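PDB 6CCA: DisA protein from Sorangium cellulosum, which probably transfers methyl groups to a carbon of a polyketide intermediate, building a gem-dimethyl unit on the disorazol assembly line. Local coordinates for residues R163-P166 and E167-G171; Q172-A175 and T176-L179; K376-L379 and E380-F384. All coordinates share one frame; numbering follows the deposited sequence.

How the contacts relate
Contacts 1 and 2 follow one another along the chain, contact 1 on helix 165-169, contact 2 on the loop after it and helix 175-179; contact 3 stands alone on the opposite side of the chain's centre. The centres of contacts 1 and 2 are about 8 Å apart, and the two touch: Glu167 CB lies 3.6 Å from Val173 CG1, and Leu168 CD2 3.6 Å from Ala175 CA. A probable hydrogen bond from Gln172 N to Glu167 O, 2.8 Å, completes the Schellman turn at Gly171 and so joins them. Contact 3 closes helix 372-381 beside the central sheet, its centre about 39 Å from that of contact 1 and about 36 Å from that of contact 2.

Contact 1 of 3, residues R163-P166 and E167-G171; sequences RRYP and ELLRG
Glu167 takes the Arg164 guanidinium side-on in a bidentate salt bridge, Arg164 NE donating to Glu167 OE2 at 3.0 Å and Arg164 NH2 to Glu167 OE1 at 3.2 Å. Both oxygens lie close to the guanidinium plane, yet the two flat groups are turned 40° apart, and the nitrogens meet the carboxylate from above its plane. Arg164 is folded at chi2 (-73°) and chi3 (-57°), which brings its head back to a partner only three residues on. Leu168 N donates to Arg164 O at 3.0 Å, a bond that ties the N-cap residue into the first turn of helix 165-169, in the helix-rich part of this methyltransferase. Leu169 adds a bond from its N to Tyr165 O, while its CD2 rests against the edge of the Tyr165 ring, 4.1 Å from Tyr165 CD1; the Tyr165 hydroxyl goes on to Leu346 O. Arg170 N donates to Pro166 O at 3.1 Å, and its side chain runs past that proline, NH1 3.7 Å from Pro166 CB, before NE bonds to Leu95 O. Gly171, at positive phi, ends the helix in a Schellman motif, its N bonded to Leu168 O at 2.9 Å and Gln172 N probably to Glu167 O.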
# COMPACT_ATOMS: atom_id res chain seq x y z
N ARG A 163 -7.21 11.86 -17.77
CA ARG A 163 -8.12 12.90 -18.27
C ARG A 163 -8.04 14.21 -17.55
O ARG A 163 -8.38 15.27 -18.14
CB ARG A 163 -9.55 12.37 -18.34
CG ARG A 163 -9.74 11.22 -19.31
CD ARG A 163 -11.21 10.76 -19.41
NE ARG A 163 -11.97 11.71 -20.21
CZ ARG A 163 -13.02 12.38 -19.80
NH1 ARG A 163 -13.51 12.18 -18.59
NH2 ARG A 163 -13.66 13.21 -20.67
N ARG A 164 -7.65 14.22 -16.27
CA ARG A 164 -7.57 15.44 -15.54
C ARG A 164 -6.20 15.80 -15.14
O ARG A 164 -6.00 16.68 -14.24
CB ARG A 164 -8.42 15.29 -14.25
CG ARG A 164 -9.82 14.85 -14.53
CD ARG A 164 -10.63 15.94 -15.14
NE ARG A 164 -10.68 17.16 -14.32
CZ ARG A 164 -11.47 17.34 -13.26
NH1 ARG A 164 -12.25 16.39 -12.79
NH2 ARG A 164 -11.47 18.52 -12.66
N TYR A 165 -5.20 15.11 -15.71
CA TYR A 165 -3.82 15.21 -15.14
C TYR A 165 -3.22 16.63 -15.15
O TYR A 165 -2.62 17.05 -14.17
CB TYR A 165 -2.82 14.19 -15.80
CG TYR A 165 -1.95 13.50 -14.74
CD1 TYR A 165 -0.74 14.07 -14.31
CD2 TYR A 165 -2.36 12.30 -14.14
CE1 TYR A 165 0.01 13.46 -13.35
CE2 TYR A 165 -1.60 11.65 -13.16
CZ TYR A 165 -0.41 12.23 -12.78
OH TYR A 165 0.35 11.63 -11.79
N PRO A 166 -3.37 17.36 -16.23
CA PRO A 166 -2.82 18.74 -16.24
C PRO A 166 -3.39 19.57 -15.07
O PRO A 166 -2.60 20.17 -14.35
CB PRO A 166 -3.23 19.26 -17.61
CG PRO A 166 -3.39 18.00 -18.46
CD PRO A 166 -3.95 16.97 -17.52
N GLU A 167 -4.69 19.53 -14.83
CA GLU A 167 -5.25 20.10 -13.58
C GLU A 167 -4.70 19.57 -12.27
O GLU A 167 -4.44 20.33 -11.36
CB GLU A 167 -6.75 19.96 -13.58
CG GLU A 167 -7.42 20.74 -14.71
CD GLU A 167 -8.81 20.21 -14.93
OE1 GLU A 167 -9.72 20.73 -14.24
OE2 GLU A 167 -9.00 19.23 -15.70
N LEU A 168 -4.52 18.26 -12.16
CA LEU A 168 -4.00 17.64 -10.98
C LEU A 168 -2.62 18.19 -10.67
O LEU A 168 -2.31 18.58 -9.55
CB LEU A 168 -3.95 16.11 -11.17
CG LEU A 168 -5.33 15.43 -11.05
CD1 LEU A 168 -5.29 14.02 -11.53
CD2 LEU A 168 -5.84 15.41 -9.61
N LEU A 169 -1.77 18.21 -11.68
CA LEU A 169 -0.38 18.47 -11.50
C LEU A 169 -0.14 19.95 -11.19
O LEU A 169 0.78 20.27 -10.42
CB LEU A 169 0.35 18.07 -12.78
CG LEU A 169 1.78 17.62 -12.75
CD1 LEU A 169 2.09 16.67 -11.60
CD2 LEU A 169 2.10 17.04 -14.13
N ARG A 170 -0.99 20.81 -11.75
CA ARG A 170 -1.00 22.22 -11.45
C ARG A 170 -1.67 22.50 -10.11
O ARG A 170 -1.66 23.62 -9.70
CB ARG A 170 -1.73 23.01 -12.53
CG ARG A 170 -1.00 23.06 -13.85
CD ARG A 170 -1.85 23.44 -15.04
NE ARG A 170 -0.93 23.47 -16.19
CZ ARG A 170 -1.19 23.22 -17.47
NH1 ARG A 170 -2.39 22.89 -17.88
NH2 ARG A 170 -0.21 23.29 -18.37
N GLY A 171 -2.25 21.50 -9.45
CA GLY A 171 -2.95 21.69 -8.17
C GLY A 171 -4.26 22.45 -8.33
O GLY A 171 -4.77 23.00 -7.36

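Contact 2 of 3, residues Q172-A175 and T176-L179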
# COMPACT_ATOMS: atom_id res chain seq x y z
N GLN A 172 -4.79 22.49 -9.56
CA GLN A 172 -6.02 23.19 -9.84
C GLN A 172 -7.24 22.32 -9.52
O GLN A 172 -8.36 22.80 -9.61
CB GLN A 172 -6.14 23.51 -11.30
CG GLN A 172 -5.00 24.18 -12.03
CD GLN A 172 -5.37 24.32 -13.50
OE1 GLN A 172 -4.91 23.59 -14.37
NE2 GLN A 172 -6.28 25.22 -13.78
N VAL A 173 -7.05 21.04 -9.24
CA VAL A 173 -8.14 20.21 -8.71
C VAL A 173 -7.53 19.23 -7.75
O VAL A 173 -6.44 18.69 -7.98
CB VAL A 173 -8.94 19.47 -9.82
CG1 VAL A 173 -8.07 18.48 -10.56
CG2 VAL A 173 -10.11 18.69 -9.22
N ALA A 174 -8.22 19.03 -6.63
CA ALA A 174 -7.76 18.11 -5.62
C ALA A 174 -7.74 16.66 -6.11
O ALA A 174 -8.70 16.19 -6.67
CB ALA A 174 -8.70 18.21 -4.40
N ALA A 175 -6.67 15.95 -5.82
CA ALA A 175 -6.54 14.53 -6.17
C ALA A 175 -7.72 13.67 -5.75
O ALA A 175 -8.21 12.85 -6.53
CB ALA A 175 -5.26 13.98 -5.59
N THR A 176 -8.20 13.86 -4.52
CA THR A 176 -9.36 13.09 -4.01
C THR A 176 -10.64 13.30 -4.80
O THR A 176 -11.45 12.39 -4.96
CB THR A 176 -9.63 13.44 -2.51
OG1 THR A 176 -9.86 14.85 -2.41
CG2 THR A 176 -8.41 13.00 -1.64
N ASP A 177 -10.83 14.45 -5.38
CA ASP A 177 -11.99 14.66 -6.29
C ASP A 177 -11.95 13.79 -7.58
O ASP A 177 -12.97 13.47 -8.21
CB ASP A 177 -12.06 16.08 -6.76
CG ASP A 177 -12.39 17.07 -5.63
OD1 ASP A 177 -12.60 16.64 -4.47
OD2 ASP A 177 -12.40 18.28 -5.96
N VAL A 178 -10.75 13.45 -8.01
CA VAL A 178 -10.63 12.60 -9.20
C VAL A 178 -10.56 11.12 -8.80
O VAL A 178 -11.17 10.25 -9.44
CB VAL A 178 -9.37 13.02 -9.97
CG1 VAL A 178 -9.20 12.14 -11.20
CG2 VAL A 178 -9.43 14.50 -10.33
N LEU A 179 -9.79 10.82 -7.75
CA LEU A 179 -9.66 9.43 -7.28
C LEU A 179 -10.93 8.94 -6.57
O LEU A 179 -11.24 7.75 -6.60
CB LEU A 179 -8.48 9.30 -6.32
CG LEU A 179 -7.13 9.70 -6.88
CD1 LEU A 179 -6.15 9.82 -5.71
CD2 LEU A 179 -6.68 8.64 -7.88
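Ala175 O accepts two backbone N-H groups. Leu179 N meets it at 2.8 Å with an almost straight N-H...O angle of 174°, whereas Val178 N, 3.0 Å from the same Ala175 O, comes from above the carbonyl plane and is bent to 136°. One residue earlier, Ala174 O takes a weak bond from Asp177 N. The straight i to i-4 bond from Leu179 N is thus accompanied by two bent i to i-3 bonds at the first turn of helix 175-179.

The side chains meet around this backbone frame. Val173, just before the turn, presents both methyls: CG1 lies 4.2 Å from Val178 CG2, and CG2 lies 4.0 Å from Asp177 OD2. With chi1 at 64°, Val173 CG1 sits between its own backbone N and carbonyl carbon, while CG2 is anti to the N, and the two branches can address different residues of the following turn. The Asp177 side chain also leans over the start of the turn, with CB 3.4 Å from Ala174 O. Farther along, Leu179 folds its CG down to 3.3 Å from Ala175 O, and its CD1 lies 4.3 Å from Ala175 CB.

Leu179 continues against Leu157 and Cys161 of helix 152-163, and Val178 against Leu168 of the preceding helix. Val173 and Val178 flank the start of helix 175-179 five residues apart, one before the presumed cap position and one in the first turn, the spacing and apolar contact of a hydrophobic staple.

Contact 3 of 3, residues K376-L379 and E380-F384; sequences KGLL and EEEGF
Lys376 and Glu380 run obliquely across one another, one helical turn apart, and join at their ends. The lysine chain is straight as far as CE and turns only at chi4 (-69°), which swings NZ back to 2.7 Å from Glu380 OE2 in an i to i+4 salt bridge. It arrives on the syn side of that oxygen, 24° out of the carboxylate plane. Water 1 closes a second path between the same groups, accepting from Lys376 NZ and donating to Glu380 OE1 at 2.8 Å, so both carboxylate oxygens are engaged.

The other pairing is apolar. Leu379 sets its CD2 methyl over one face of the Phe384 ring, 4.2 Å from the ring centroid and 28° off its normal, a CH-pi contact. The nearest ring carbon, Phe384 CD1, is 3.8 Å from Leu379 CD2. The edge of the same ring faces Leu379 O, which accepts the backbone N of Phe384 at 2.9 Å with a nearly straight bond. This bond and the one from Gly383 N to Glu380 O, 3.0 Å, define the Schellman motif that ends the helix, with Gly383 at positive phi as its C-prime residue. The turn thus brings the Phe384 ring to the Leu379 side chain.

Glu381 OE1 and Glu382 OE2 form salt bridges with Arg316 of helix 315-325, and Glu382 OE1 is hydrogen-bonded to Gln320. Leu379 packs on Leu319 of that helix and on Val387 and Ile405, and Phe384 on Ala407 and Ser409, so the end of helix 372-381 packs against both helix 315-325 and the antiparallel strands 387-389 and 402-409.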
# COMPACT_ATOMS: atom_id res chain seq x y z
N LYS A 376 12.16 -6.88 5.65
CA LYS A 376 12.74 -7.94 6.49
C LYS A 376 13.86 -7.36 7.33
O LYS A 376 13.85 -7.47 8.61
CB LYS A 376 13.10 -9.20 5.67
CG LYS A 376 13.63 -10.36 6.50
CD LYS A 376 13.97 -11.57 5.68
CE LYS A 376 14.32 -12.75 6.60
NZ LYS A 376 15.57 -12.49 7.25
N GLY A 377 14.80 -6.70 6.68
CA GLY A 377 15.97 -6.11 7.39
C GLY A 377 15.57 -5.05 8.36
O GLY A 377 16.02 -5.01 9.52
N LEU A 378 14.66 -4.18 7.96
CA LEU A 378 14.24 -3.17 8.90
C LEU A 378 13.48 -3.71 10.15
O LEU A 378 13.72 -3.20 11.28
CB LEU A 378 13.36 -2.11 8.22
CG LEU A 378 12.85 -0.92 9.05
CD1 LEU A 378 13.96 -0.04 9.57
CD2 LEU A 378 11.85 -0.06 8.29
N LEU A 379 12.58 -4.65 9.94
CA LEU A 379 11.76 -5.14 11.05
C LEU A 379 12.75 -5.87 12.01
O LEU A 379 12.58 -5.77 13.25
CB LEU A 379 10.74 -6.13 10.55
CG LEU A 379 9.59 -5.42 9.82
CD1 LEU A 379 8.83 -6.34 8.93
CD2 LEU A 379 8.63 -4.75 10.85
N GLU A 380 13.66 -6.65 11.43
CA GLU A 380 14.74 -7.28 12.30
C GLU A 380 15.53 -6.28 13.11
O GLU A 380 15.72 -6.48 14.33
CB GLU A 380 15.67 -8.15 11.44
CG GLU A 380 14.99 -9.42 11.03
CD GLU A 380 15.74 -10.22 9.97
OE1 GLU A 380 16.71 -9.69 9.44
OE2 GLU A 380 15.33 -11.37 9.67
N GLU A 381 15.96 -5.19 12.50
CA GLU A 381 16.67 -4.16 13.24
C GLU A 381 15.87 -3.57 14.34
O GLU A 381 16.42 -3.11 15.31
CB GLU A 381 17.11 -3.00 12.35
CG GLU A 381 18.25 -3.36 11.44
CD GLU A 381 18.46 -2.35 10.34
OE1 GLU A 381 18.14 -1.16 10.48
OE2 GLU A 381 18.98 -2.76 9.33
N GLU A 382 14.55 -3.47 14.15
CA GLU A 382 13.67 -2.91 15.16
C GLU A 382 13.22 -3.91 16.19
O GLU A 382 12.34 -3.63 17.02
CB GLU A 382 12.46 -2.22 14.46
CG GLU A 382 12.86 -0.95 13.67
CD GLU A 382 13.63 0.07 14.53
OE1 GLU A 382 13.10 0.47 15.58
OE2 GLU A 382 14.75 0.44 14.11
N GLY A 383 13.78 -5.12 16.13
CA GLY A 383 13.52 -6.13 17.15
C GLY A 383 12.32 -7.03 16.96
O GLY A 383 11.78 -7.54 17.93
N PHE A 384 11.89 -7.24 15.71
CA PHE A 384 11.01 -8.31 15.45
C PHE A 384 11.84 -9.53 15.08
O PHE A 384 12.95 -9.33 14.57
CB PHE A 384 10.05 -7.95 14.26
CG PHE A 384 9.07 -6.87 14.59
CD1 PHE A 384 9.41 -5.52 14.47
CD2 PHE A 384 7.75 -7.16 14.98
CE1 PHE A 384 8.50 -4.49 14.76
CE2 PHE A 384 6.83 -6.14 15.27
CZ PHE A 384 7.21 -4.79 15.15
O HOH W 1 17.20 -9.82 6.64